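Local coordinates for protein phage terminase large subunit (Thermus phage P7426, PDB 7KS4) that probably acts as the ATP-driven motor that translocates viral DNA into empty capsids and as the endonuclease that cuts the genome, this piece being its N-terminal ATPase domain, at residues V86-E100 with R105-V119. Numbering follows the deposited sequence.
Sequences VEKVERLAEVFPATE and RRRLRLLVHHYDRPV. With SO4 (sulfate ion), chain C; SO4 (sulfate ion), chain E.
Val89 and Leu110 reach tip to tip between helix 86-92 and strand 109-115, with Val89 CG2 3.9 Å from Leu110 CD2. The other methyl of Val89, CG1, stands anti to the backbone N and reaches Val112 CG2 tip to tip at 3.6 Å while still touching Leu110. All three side chains are buried, and the segment axes pass 10.2 Å apart, running nearly parallel at 20°; this is the close-packed, apolar part of the contact.

The chain then turns back through Phe96-Thr99, and Thr99-Glu100 pairs antiparallel with His113-His114. Glu100 and His113 form the hydrogen-bonded pair, joined by Glu100 N to His113 O (3.0 Å) and His113 N to Glu100 O (2.9 Å). Ala98 O extends the ladder by accepting from Tyr115 N, and Pro97 O takes a nearly straight bond (171°) from Val119 N. In the non-hydrogen-bonded pair, Thr99 CG2 lies alongside the imidazole of His114, 3.7 Å from its ND1, which also meets a water; His114 NE2 is hydrogen-bonded to Leu60 O. On the other face, the extended Glu100 crosses Tyr115 with carboxylate and ring planes 80° apart.

The solvent side is looser: the poorly ordered Arg105 guanidinium passes obliquely by Val86, and Glu90 OE1 remains 4.2 Å from Arg105 NH2 and off the guanidinium plane, so opposite charges are near but no N-H is aimed at the oxygen.

The contact thus sets helix 75-92 over a beta hairpin whose first strand, 99-104, is outermost in the ATPase sheet; strand 126-136 flanks 109-115 on its other edge, while Leu60 of helix 48-62 packs against Val89.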
loop_
_atom_site.group_PDB
_atom_site.type_symbol
_atom_site.label_atom_id
_atom_site.label_comp_id
_atom_site.label_asym_id
_atom_site.label_seq_id
_atom_site.Cartn_x
_atom_site.Cartn_y
_atom_site.Cartn_z
ATOM N N VAL A 86 8.112 -3.426 -9.807
ATOM C CA VAL A 86 9.185 -3.609 -10.783
ATOM C C VAL A 86 8.609 -3.839 -12.176
ATOM O O VAL A 86 8.938 -3.117 -13.125
ATOM C CB VAL A 86 10.109 -4.766 -10.364
ATOM C CG1 VAL A 86 11.106 -5.089 -11.478
ATOM C CG2 VAL A 86 10.855 -4.408 -9.086
ATOM N N GLU A 87 7.760 -4.863 -12.328
ATOM C CA GLU A 87 7.202 -5.161 -13.648
ATOM C C GLU A 87 6.568 -3.919 -14.259
ATOM O O GLU A 87 6.820 -3.582 -15.425
ATOM C CB GLU A 87 6.165 -6.288 -13.566
ATOM C CG GLU A 87 5.663 -6.784 -14.937
ATOM C CD GLU A 87 4.587 -5.893 -15.558
ATOM O OE1 GLU A 87 3.798 -5.289 -14.798
ATOM O OE2 GLU A 87 4.532 -5.796 -16.807
ATOM N N LYS A 88 5.735 -3.227 -13.478
ATOM C CA LYS A 88 5.007 -2.076 -14.001
ATOM C C LYS A 88 5.954 -0.940 -14.359
ATOM O O LYS A 88 5.779 -0.285 -15.393
ATOM C CB LYS A 88 3.972 -1.602 -12.979
ATOM C CG LYS A 88 2.892 -2.628 -12.692
ATOM C CD LYS A 88 1.918 -2.142 -11.624
ATOM C CE LYS A 88 0.631 -2.948 -11.653
ATOM N NZ LYS A 88 0.888 -4.405 -11.639
ATOM N N VAL A 89 6.948 -0.682 -13.510
ATOM C CA VAL A 89 7.884 0.412 -13.754
ATOM C C VAL A 89 8.743 0.115 -14.977
ATOM O O VAL A 89 8.983 0.990 -15.815
ATOM C CB VAL A 89 8.744 0.653 -12.498
ATOM C CG1 VAL A 89 10.007 1.449 -12.828
ATOM C CG2 VAL A 89 7.938 1.376 -11.425
ATOM N N GLU A 90 9.236 -1.117 -15.096
ATOM C CA GLU A 90 10.081 -1.443 -16.241
ATOM C C GLU A 90 9.300 -1.389 -17.546
ATOM O O GLU A 90 9.859 -1.010 -18.583
ATOM C CB GLU A 90 10.734 -2.812 -16.029
ATOM C CG GLU A 90 11.918 -2.729 -15.069
ATOM C CD GLU A 90 12.564 -4.063 -14.780
ATOM O OE1 GLU A 90 12.051 -5.106 -15.237
ATOM O OE2 GLU A 90 13.600 -4.062 -14.086
ATOM N N ARG A 91 8.013 -1.741 -17.515
ATOM C CA ARG A 91 7.185 -1.637 -18.710
ATOM C C ARG A 91 6.829 -0.186 -19.012
ATOM O O ARG A 91 6.969 0.278 -20.153
ATOM C CB ARG A 91 5.918 -2.474 -18.531
ATOM C CG ARG A 91 4.861 -2.228 -19.593
ATOM C CD ARG A 91 3.816 -3.333 -19.592
ATOM N NE ARG A 91 3.205 -3.507 -18.274
ATOM C CZ ARG A 91 2.173 -2.801 -17.822
ATOM N NH1 ARG A 91 1.690 -3.038 -16.610
ATOM N NH2 ARG A 91 1.619 -1.860 -18.575
ATOM N N LEU A 92 6.354 0.545 -18.000
ATOM C CA LEU A 92 5.890 1.910 -18.220
ATOM C C LEU A 92 7.010 2.822 -18.698
ATOM O O LEU A 92 6.755 3.787 -19.432
ATOM C CB LEU A 92 5.282 2.469 -16.934
ATOM C CG LEU A 92 4.149 3.462 -17.153
ATOM C CD1 LEU A 92 2.919 2.731 -17.684
ATOM C CD2 LEU A 92 3.839 4.202 -15.853
ATOM N N ALA A 93 8.247 2.557 -18.279
ATOM C CA ALA A 93 9.358 3.403 -18.685
ATOM C C ALA A 93 9.480 3.496 -20.196
ATOM O O ALA A 93 10.027 4.487 -20.700
ATOM C CB ALA A 93 10.669 2.885 -18.083
ATOM N N GLU A 94 8.976 2.497 -20.931
ATOM C CA GLU A 94 9.028 2.553 -22.387
ATOM C C GLU A 94 8.413 3.840 -22.920
ATOM O O GLU A 94 8.922 4.416 -23.887
ATOM C CB GLU A 94 8.310 1.346 -22.991
ATOM C CG GLU A 94 8.162 1.410 -24.506
ATOM C CD GLU A 94 9.490 1.372 -25.228
ATOM O OE1 GLU A 94 10.454 0.835 -24.643
ATOM O OE2 GLU A 94 9.570 1.868 -26.376
ATOM N N VAL A 95 7.300 4.288 -22.328
ATOM C CA VAL A 95 6.565 5.444 -22.841
ATOM C C VAL A 95 6.978 6.755 -22.169
ATOM O O VAL A 95 6.348 7.789 -22.410
ATOM C CB VAL A 95 5.045 5.231 -22.735
ATOM C CG1 VAL A 95 4.631 3.988 -23.518
ATOM C CG2 VAL A 95 4.589 5.138 -21.293
ATOM N N PHE A 96 8.041 6.749 -21.364
ATOM C CA PHE A 96 8.654 7.973 -20.847
ATOM C C PHE A 96 10.109 7.969 -21.296
ATOM O O PHE A 96 10.995 7.508 -20.558
ATOM C CB PHE A 96 8.506 8.051 -19.328
ATOM C CG PHE A 96 7.072 8.103 -18.886
ATOM C CD1 PHE A 96 6.329 9.256 -19.077
ATOM C CD2 PHE A 96 6.456 6.997 -18.313
ATOM C CE1 PHE A 96 4.999 9.315 -18.703
ATOM C CE2 PHE A 96 5.120 7.051 -17.925
ATOM C CZ PHE A 96 4.394 8.214 -18.122
ATOM N N PRO A 97 10.396 8.442 -22.514
ATOM C CA PRO A 97 11.759 8.290 -23.062
ATOM C C PRO A 97 12.857 8.915 -22.216
ATOM O O PRO A 97 14.023 8.518 -22.360
ATOM C CB PRO A 97 11.659 8.971 -24.435
ATOM C CG PRO A 97 10.225 8.800 -24.831
ATOM C CD PRO A 97 9.442 8.914 -23.537
ATOM N N ALA A 98 12.530 9.875 -21.348
ATOM C CA ALA A 98 13.506 10.523 -20.487
ATOM C C ALA A 98 13.727 9.778 -19.172
ATOM O O ALA A 98 14.238 10.374 -18.218
ATOM C CB ALA A 98 13.078 11.967 -20.193
ATOM N N THR A 99 13.349 8.502 -19.090
ATOM C CA THR A 99 13.605 7.707 -17.897
ATOM C C THR A 99 14.413 6.465 -18.241
ATOM O O THR A 99 14.414 5.981 -19.377
ATOM C CB THR A 99 12.306 7.276 -17.193
ATOM O OG1 THR A 99 11.593 6.336 -18.010
ATOM C CG2 THR A 99 11.426 8.475 -16.895
ATOM N N GLU A 100 15.101 5.954 -17.228
ATOM C CA GLU A 100 15.851 4.713 -17.337
ATOM C C GLU A 100 15.785 4.021 -15.986
ATOM O O GLU A 100 16.044 4.651 -14.959
ATOM C CB GLU A 100 17.302 4.976 -17.741
ATOM C CG GLU A 100 18.144 3.722 -17.884
ATOM C CD GLU A 100 19.535 4.031 -18.401
ATOM O OE1 GLU A 100 20.374 4.510 -17.607
ATOM O OE2 GLU A 100 19.781 3.819 -19.606
ATOM N N ARG A 105 17.660 -6.531 -7.626
ATOM C CA ARG A 105 16.648 -7.445 -7.102
ATOM C C ARG A 105 17.047 -7.980 -5.736
ATOM O O ARG A 105 16.206 -8.098 -4.838
ATOM C CB ARG A 105 16.410 -8.600 -8.079
ATOM C CG ARG A 105 15.410 -8.280 -9.179
ATOM C CD ARG A 105 15.001 -9.517 -9.980
ATOM N NE ARG A 105 14.529 -9.166 -11.320
ATOM C CZ ARG A 105 13.286 -8.790 -11.622
ATOM N NH1 ARG A 105 12.352 -8.709 -10.680
ATOM N NH2 ARG A 105 12.974 -8.490 -12.878
ATOM N N ARG A 106 18.330 -8.303 -5.558
ATOM C CA ARG A 106 18.771 -8.873 -4.290
ATOM C C ARG A 106 18.536 -7.901 -3.139
ATOM O O ARG A 106 18.086 -8.303 -2.059
ATOM C CB ARG A 106 20.247 -9.267 -4.381
ATOM C CG ARG A 106 20.557 -10.218 -5.538
ATOM C CD ARG A 106 21.926 -10.877 -5.398
ATOM N NE ARG A 106 23.016 -10.030 -5.880
ATOM C CZ ARG A 106 23.457 -10.000 -7.136
ATOM N NH1 ARG A 106 22.903 -10.767 -8.067
ATOM N NH2 ARG A 106 24.457 -9.194 -7.466
ATOM N N ARG A 107 18.816 -6.619 -3.352
ATOM C CA ARG A 107 18.660 -5.609 -2.316
ATOM C C ARG A 107 17.283 -4.950 -2.322
ATOM O O ARG A 107 17.084 -3.965 -1.603
ATOM C CB ARG A 107 19.741 -4.535 -2.465
ATOM C CG ARG A 107 21.126 -5.009 -2.072
ATOM C CD ARG A 107 22.146 -3.889 -2.160
ATOM N NE ARG A 107 22.637 -3.699 -3.521
ATOM C CZ ARG A 107 23.618 -2.863 -3.851
ATOM N NH1 ARG A 107 24.218 -2.134 -2.917
ATOM N NH2 ARG A 107 24.001 -2.758 -5.116
ATOM N N LEU A 108 16.335 -5.478 -3.092
ATOM C CA LEU A 108 14.998 -4.901 -3.220
ATOM C C LEU A 108 15.078 -3.383 -3.358
ATOM O O LEU A 108 14.489 -2.621 -2.590
ATOM C CB LEU A 108 14.108 -5.287 -2.038
ATOM C CG LEU A 108 13.811 -6.772 -1.807
ATOM C CD1 LEU A 108 12.846 -6.919 -0.647
ATOM C CD2 LEU A 108 13.253 -7.446 -3.060
ATOM N N ARG A 109 15.837 -2.951 -4.364
ATOM C CA ARG A 109 16.056 -1.535 -4.624
ATOM C C ARG A 109 15.747 -1.250 -6.088
ATOM O O ARG A 109 16.350 -1.853 -6.984
ATOM C CB ARG A 109 17.490 -1.126 -4.286
ATOM C CG ARG A 109 17.668 0.371 -4.094
ATOM C CD ARG A 109 19.132 0.746 -3.979
ATOM N NE ARG A 109 19.313 2.175 -3.754
ATOM C CZ ARG A 109 20.436 2.842 -4.007
ATOM N NH1 ARG A 109 21.495 2.214 -4.506
ATOM N NH2 ARG A 109 20.498 4.145 -3.767
ATOM N N LEU A 110 14.811 -0.338 -6.321
ATOM C CA LEU A 110 14.391 0.046 -7.658
ATOM C C LEU A 110 14.628 1.539 -7.828
ATOM O O LEU A 110 14.201 2.339 -6.989
ATOM C CB LEU A 110 12.917 -0.306 -7.875
ATOM C CG LEU A 110 12.292 0.060 -9.220
ATOM C CD1 LEU A 110 12.920 -0.715 -10.364
ATOM C CD2 LEU A 110 10.783 -0.169 -9.162
ATOM N N LEU A 111 15.305 1.909 -8.911
ATOM C CA LEU A 111 15.639 3.295 -9.209
ATOM C C LEU A 111 15.047 3.689 -10.554
ATOM O O LEU A 111 15.175 2.949 -11.535
ATOM C CB LEU A 111 17.160 3.499 -9.238
ATOM C CG LEU A 111 17.907 3.142 -7.953
ATOM C CD1 LEU A 111 19.398 3.324 -8.157
ATOM C CD2 LEU A 111 17.422 3.985 -6.795
ATOM N N VAL A 112 14.413 4.854 -10.605
ATOM C CA VAL A 112 13.941 5.427 -11.860
ATOM C C VAL A 112 14.716 6.722 -12.070
ATOM O O VAL A 112 14.437 7.741 -11.428
ATOM C CB VAL A 112 12.427 5.673 -11.861
ATOM C CG1 VAL A 112 11.993 6.216 -13.204
ATOM C CG2 VAL A 112 11.676 4.388 -11.532
ATOM N N HIS A 113 15.693 6.692 -12.970
ATOM C CA HIS A 113 16.491 7.872 -13.264
ATOM C C HIS A 113 15.756 8.750 -14.269
ATOM O O HIS A 113 15.285 8.260 -15.299
ATOM C CB HIS A 113 17.858 7.468 -13.818
ATOM C CG HIS A 113 18.648 6.587 -12.899
ATOM N ND1 HIS A 113 19.129 7.020 -11.683
ATOM C CD2 HIS A 113 19.051 5.299 -13.027
ATOM C CE1 HIS A 113 19.786 6.036 -11.096
ATOM N NE2 HIS A 113 19.756 4.982 -11.892
ATOM N N HIS A 114 15.672 10.046 -13.973
ATOM C CA HIS A 114 15.018 11.023 -14.836
ATOM C C HIS A 114 16.073 11.928 -15.457
ATOM O O HIS A 114 16.938 12.452 -14.748
ATOM C CB HIS A 114 14.013 11.863 -14.048
ATOM C CG HIS A 114 12.822 11.090 -13.587
ATOM N ND1 HIS A 114 11.646 11.050 -14.301
ATOM C CD2 HIS A 114 12.629 10.315 -12.494
ATOM C CE1 HIS A 114 10.774 10.290 -13.663
ATOM N NE2 HIS A 114 11.347 9.827 -12.566
ATOM N N TYR A 115 15.983 12.124 -16.768
ATOM C CA TYR A 115 16.979 12.866 -17.526
ATOM C C TYR A 115 16.390 14.162 -18.070
ATOM O O TYR A 115 15.178 14.395 -18.022
ATOM C CB TYR A 115 17.530 12.000 -18.666
ATOM C CG TYR A 115 18.355 10.846 -18.154
ATOM C CD1 TYR A 115 19.740 10.905 -18.165
ATOM C CD2 TYR A 115 17.751 9.710 -17.629
ATOM C CE1 TYR A 115 20.502 9.861 -17.686
ATOM C CE2 TYR A 115 18.505 8.660 -17.151
ATOM C CZ TYR A 115 19.879 8.741 -17.176
ATOM O OH TYR A 115 20.643 7.697 -16.698
ATOM N N ASP A 116 17.280 15.006 -18.599
ATOM C CA ASP A 116 16.914 16.307 -19.143
ATOM C C ASP A 116 16.532 16.236 -20.616
ATOM O O ASP A 116 16.300 17.279 -21.238
ATOM C CB ASP A 116 18.069 17.295 -18.954
ATOM C CG ASP A 116 19.250 17.020 -19.886
ATOM O OD1 ASP A 116 19.406 15.874 -20.369
ATOM O OD2 ASP A 116 20.033 17.963 -20.128
ATOM N N ARG A 117 16.463 15.037 -21.175
ATOM C CA ARG A 117 16.164 14.800 -22.579
ATOM C C ARG A 117 15.976 13.295 -22.721
ATOM O O ARG A 117 16.225 12.560 -21.758
ATOM C CB ARG A 117 17.290 15.308 -23.476
ATOM C CG ARG A 117 18.532 14.420 -23.464
ATOM C CD ARG A 117 19.741 15.157 -24.018
ATOM N NE ARG A 117 20.214 16.183 -23.092
ATOM C CZ ARG A 117 21.191 17.043 -23.360
ATOM N NH1 ARG A 117 21.813 17.012 -24.535
ATOM N NH2 ARG A 117 21.548 17.938 -22.452
ATOM N N PRO A 118 15.532 12.795 -23.870
ATOM C CA PRO A 118 15.378 11.343 -24.015
ATOM C C PRO A 118 16.702 10.628 -23.790
ATOM O O PRO A 118 17.767 11.111 -24.183
ATOM C CB PRO A 118 14.873 11.181 -25.453
ATOM C CG PRO A 118 14.201 12.480 -25.752
ATOM C CD PRO A 118 15.005 13.524 -25.036
ATOM N N VAL A 119 16.622 9.461 -23.140
ATOM C CA VAL A 119 17.827 8.753 -22.718
ATOM C C VAL A 119 18.683 8.351 -23.910
ATOM O O VAL A 119 19.903 8.205 -23.775
ATOM C CB VAL A 119 17.464 7.519 -21.867
ATOM C CG1 VAL A 119 18.722 6.735 -21.498
ATOM C CG2 VAL A 119 16.744 7.949 -20.616
HETATM S S SO4 C . 22.086 -6.575 -6.181
HETATM O O1 SO4 C . 22.797 -7.642 -5.482
HETATM O O2 SO4 C . 22.659 -6.401 -7.513
HETATM O O3 SO4 C . 20.674 -6.933 -6.307
HETATM O O4 SO4 C . 22.236 -5.335 -5.423
HETATM S S SO4 E . 24.359 19.876 -24.188
HETATM O O1 SO4 E . 24.121 19.133 -25.422
HETATM O O2 SO4 E . 25.613 20.617 -24.302
HETATM O O3 SO4 E . 24.449 18.948 -23.065
HETATM O O4 SO4 E . 23.256 20.806 -23.963
HETATM O O HOH W 1 11.828 12.132 -16.898
#